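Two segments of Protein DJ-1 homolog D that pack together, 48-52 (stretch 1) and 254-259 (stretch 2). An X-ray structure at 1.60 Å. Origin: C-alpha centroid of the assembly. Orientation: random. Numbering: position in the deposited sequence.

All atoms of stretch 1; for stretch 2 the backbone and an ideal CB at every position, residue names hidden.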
ATOM      1  N   ALA C  48       7.963  10.662   5.015  1.00 11.55           N
ATOM      2  CA  ALA C  48       6.625  10.721   4.444  1.00 11.32           C
ATOM      3  C   ALA C  48       6.670  11.348   3.062  1.00 13.19           C
ATOM      4  O   ALA C  48       7.458  12.260   2.806  1.00 12.57           O
ATOM      5  CB  ALA C  48       5.708  11.540   5.346  1.00 11.96           C
ATOM      6  N   VAL C  49       5.833  10.835   2.170  1.00 12.14           N
ATOM      7  CA  VAL C  49       5.711  11.378   0.824  1.00 11.34           C
ATOM      8  C   VAL C  49       4.398  12.145   0.872  1.00 12.52           C
ATOM      9  O   VAL C  49       3.337  11.546   1.048  1.00 13.05           O
ATOM     10  CB  VAL C  49       5.593  10.263  -0.248  1.00 11.33           C
ATOM     11  CG1 VAL C  49       5.226  10.880  -1.601  1.00 12.75           C
ATOM     12  CG2 VAL C  49       6.903   9.499  -0.364  1.00 12.60           C
ATOM     13  N   HIS C  50       4.469  13.466   0.766  1.00 12.25           N
ATOM     14  CA  HIS C  50       3.269  14.292   0.782  1.00 13.36           C
ATOM     15  C   HIS C  50       3.054  14.824  -0.618  1.00 15.90           C
ATOM     16  O   HIS C  50       3.759  15.723  -1.079  1.00 16.18           O
ATOM     17  CB  HIS C  50       3.411  15.427   1.797  1.00 11.63           C
ATOM     18  CG  HIS C  50       3.263  14.972   3.217  1.00 12.14           C
ATOM     19  ND1 HIS C  50       3.406  15.818   4.295  1.00 12.85           N
ATOM     20  CD2 HIS C  50       2.946  13.759   3.729  1.00 12.59           C
ATOM     21  CE1 HIS C  50       3.180  15.147   5.411  1.00 13.29           C
ATOM     22  NE2 HIS C  50       2.899  13.895   5.096  1.00 11.30           N
ATOM     23  N   ASP C  51       2.074  14.236  -1.293  1.00 19.01           N
ATOM     24  CA  ASP C  51       1.762  14.586  -2.665  1.00 23.13           C
ATOM     25  C   ASP C  51       0.455  15.360  -2.764  1.00 25.45           C
ATOM     26  O   ASP C  51      -0.484  15.116  -2.008  1.00 24.75           O
ATOM     27  CB  ASP C  51       1.671  13.309  -3.500  1.00 23.56           C
ATOM     28  CG  ASP C  51       2.182  13.494  -4.910  1.00 25.23           C
ATOM     29  OD1 ASP C  51       2.061  12.545  -5.712  1.00 25.73           O
ATOM     30  OD2 ASP C  51       2.711  14.582  -5.212  1.00 26.61           O
ATOM     31  N   PHE C  52       0.409  16.288  -3.712  1.00 30.12           N
ATOM     32  CA  PHE C  52      -0.771  17.111  -3.936  1.00 34.43           C
ATOM     33  C   PHE C  52      -1.506  16.596  -5.168  1.00 36.93           C
ATOM     34  O   PHE C  52      -1.443  17.187  -6.247  1.00 38.24           O
ATOM     35  CB  PHE C  52      -0.341  18.563  -4.128  1.00 35.86           C
ATOM     36  CG  PHE C  52       0.520  19.078  -3.012  1.00 37.31           C
ATOM     37  CD1 PHE C  52      -0.029  19.353  -1.762  1.00 38.07           C
ATOM     38  CD2 PHE C  52       1.890  19.242  -3.194  1.00 37.85           C
ATOM     39  CE1 PHE C  52       0.775  19.782  -0.707  1.00 38.49           C
ATOM     40  CE2 PHE C  52       2.705  19.669  -2.145  1.00 38.31           C
ATOM     41  CZ  PHE C  52       2.145  19.939  -0.899  1.00 39.30           C
ATOM     42  N   UNK C 254       8.014   1.293  -4.358  1.00 14.73           N
ATOM     43  CA  UNK C 254       6.712   1.814  -3.956  1.00 15.49           C
ATOM     44  C   UNK C 254       6.556   3.197  -4.581  1.00 15.77           C
ATOM     45  O   UNK C 254       7.528   3.788  -5.066  1.00 12.49           O
ATOM     46  CB  UNK C 254       6.575   1.871  -2.433  1.00 15.49           C
ATOM     47  N   UNK C 255       5.324   3.727  -4.607  1.00 15.34           N
ATOM     48  CA  UNK C 255       5.086   5.045  -5.198  1.00 15.83           C
ATOM     49  C   UNK C 255       5.802   6.214  -4.529  1.00 14.76           C
ATOM     50  O   UNK C 255       5.947   6.254  -3.308  1.00 15.57           O
ATOM     51  CB  UNK C 255       3.582   5.328  -5.183  1.00 15.83           C
ATOM     52  N   UNK C 256       6.249   7.157  -5.351  1.00 15.14           N
ATOM     53  CA  UNK C 256       6.904   8.355  -4.851  1.00 14.09           C
ATOM     54  C   UNK C 256       5.995   9.526  -5.186  1.00 14.87           C
ATOM     55  O   UNK C 256       4.795   9.322  -5.391  1.00 14.27           O
ATOM     56  CB  UNK C 256       8.301   8.534  -5.449  1.00 14.09           C
ATOM     57  N   UNK C 257       6.540  10.741  -5.237  1.00 13.35           N
ATOM     58  CA  UNK C 257       5.729  11.917  -5.567  1.00 14.54           C
ATOM     59  C   UNK C 257       5.524  11.964  -7.078  1.00 16.20           C
ATOM     60  O   UNK C 257       6.394  11.540  -7.834  1.00 17.39           O
ATOM     61  CB  UNK C 257       6.390  13.203  -5.068  1.00 14.54           C
ATOM     62  N   UNK C 258       4.391  12.492  -7.529  1.00 15.78           N
ATOM     63  CA  UNK C 258       4.194  12.620  -8.965  1.00 16.52           C
ATOM     64  C   UNK C 258       5.021  13.843  -9.354  1.00 16.54           C
ATOM     65  O   UNK C 258       5.082  14.822  -8.604  1.00 16.98           O
ATOM     66  CB  UNK C 258       2.719  12.761  -9.348  1.00 16.52           C
ATOM     67  N   UNK C 259       5.678  13.776 -10.504  1.00 15.67           N
ATOM     68  CA  UNK C 259       6.523  14.871 -10.959  1.00 17.91           C
ATOM     69  C   UNK C 259       5.918  15.546 -12.176  1.00 18.33           C
ATOM     70  O   UNK C 259       5.531  14.880 -13.135  1.00 18.37           O
ATOM     71  CB  UNK C 259       7.932  14.367 -11.279  1.00 17.91           C
TER

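Position 254 lies beyond the reach of stretch 1: no atom of that segment comes within 5.5 Å of the ideal CB. The contact sets no preference here, and the deposited residue is Lys 254.

Position 255 is similar. Its CA-to-CB bond points sideways with nothing of stretch 1 within 5.5 Å, so many side chains would fit; phi near -62° also admits proline. It is Pro 255, of which stretch 1 covers only a little.

At 256 the CA-to-CB bond would point away, and the nearest atom to the ideal CB is Val 49 CG2 at 5.4 Å. Phi/psi of -114/-158 lie at the edge of the extended region, where glycine is comfortable but not obligatory. Stretch 1 sets no size limit here, so many residues would do; Gly 256 is found. Its contribution is made by the backbone: its C lies 3.9 Å from Val 49 CG1, and water 2 donates to its O (3.0 Å) and to Asp 51 OD1 (2.7 Å), joining the two segments.

Position 257 is more informative. Its CA is 5.6 Å from that of Asp 51, the closest CA pairing, and its CB points sideways, with the ideal CB 3.9 Å from Asp 51 OD2, 4.3 Å from Val 49 CG1 and 5.4 Å from His 50 O. An aliphatic chain could pack on the valine, a flat ring could use its face there, and a polar or basic group could answer the oxygens. The residue is His 257, with chi1 -54° (m) and chi2 73°. This conformation puts Val 49 CG1 3.5 Å from the ring centroid and directly on the ring normal, a CH-pi contact. His 50 O sits near the ring plane, at the edge, 3.6 Å from His 257 CD2. Both ring nitrogens are hydrogen-bonded elsewhere in the structure.

At 258 the backbone already declares an interaction: its N donates to Asp 51 OD1 at 3.0 Å, with an N-H...acceptor angle of 154°. The CB points sideways, and its ideal position is 3.7 Å from the same OD1. A short donor such as serine or threonine would suit, as might asparagine. Thr 258, with chi1 56° (p), adds a hydrogen bond from OG1 to Asp 51 OD1 at 3.3 Å, so one carboxylate oxygen accepts from both its backbone and its side chain. Water 1 donates to Thr 258 O and to Asp 51 OD2, each at 3.2 Å.

At 259 the CA-to-CB bond points away and stretch 1 is out of range, so it favours no side chain; Phe 259 makes no contact here.

Stretch 2 (254-259) KPGHTF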
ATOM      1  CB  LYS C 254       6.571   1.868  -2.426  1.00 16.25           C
ATOM      2  CG  LYS C 254       7.672   2.586  -1.677  1.00 15.79           C
ATOM      3  CD  LYS C 254       7.365   2.598  -0.182  1.00 17.85           C
ATOM      4  CE  LYS C 254       8.590   2.946   0.635  1.00 18.53           C
ATOM      5  NZ  LYS C 254       9.602   1.854   0.541  1.00 17.39           N
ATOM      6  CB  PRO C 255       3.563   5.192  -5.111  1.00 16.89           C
ATOM      7  CG  PRO C 255       3.080   3.779  -5.139  1.00 17.07           C
ATOM      8  CD  PRO C 255       4.053   3.096  -4.219  1.00 15.88           C
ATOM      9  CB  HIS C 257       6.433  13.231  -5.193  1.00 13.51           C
ATOM     10  CG  HIS C 257       6.889  13.326  -3.770  1.00 14.38           C
ATOM     11  ND1 HIS C 257       7.966  12.616  -3.283  1.00 14.94           N
ATOM     12  CD2 HIS C 257       6.476  14.124  -2.756  1.00 13.50           C
ATOM     13  CE1 HIS C 257       8.201  12.977  -2.034  1.00 13.90           C
ATOM     14  NE2 HIS C 257       7.312  13.891  -1.690  1.00 11.70           N
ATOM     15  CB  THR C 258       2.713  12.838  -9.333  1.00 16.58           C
ATOM     16  OG1 THR C 258       2.198  13.976  -8.634  1.00 19.00           O
ATOM     17  CG2 THR C 258       1.897  11.606  -8.969  1.00 18.25           C
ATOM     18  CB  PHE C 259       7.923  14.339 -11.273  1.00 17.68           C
ATOM     19  CG  PHE C 259       8.888  15.394 -11.715  1.00 18.82           C
ATOM     20  CD1 PHE C 259       8.953  15.781 -13.048  1.00 17.30           C
ATOM     21  CD2 PHE C 259       9.731  16.011 -10.796  1.00 18.09           C
ATOM     22  CE1 PHE C 259       9.844  16.767 -13.463  1.00 19.40           C
ATOM     23  CE2 PHE C 259      10.625  16.998 -11.201  1.00 19.20           C
ATOM     24  CZ  PHE C 259      10.680  17.377 -12.538  1.00 18.96           C
TER
HETATM   25  O   HOH W   1       4.807  16.796  -6.076  1.00 28.71           O
HETATM   26  O   HOH W   2       2.013  10.062  -4.566  1.00 33.67           O
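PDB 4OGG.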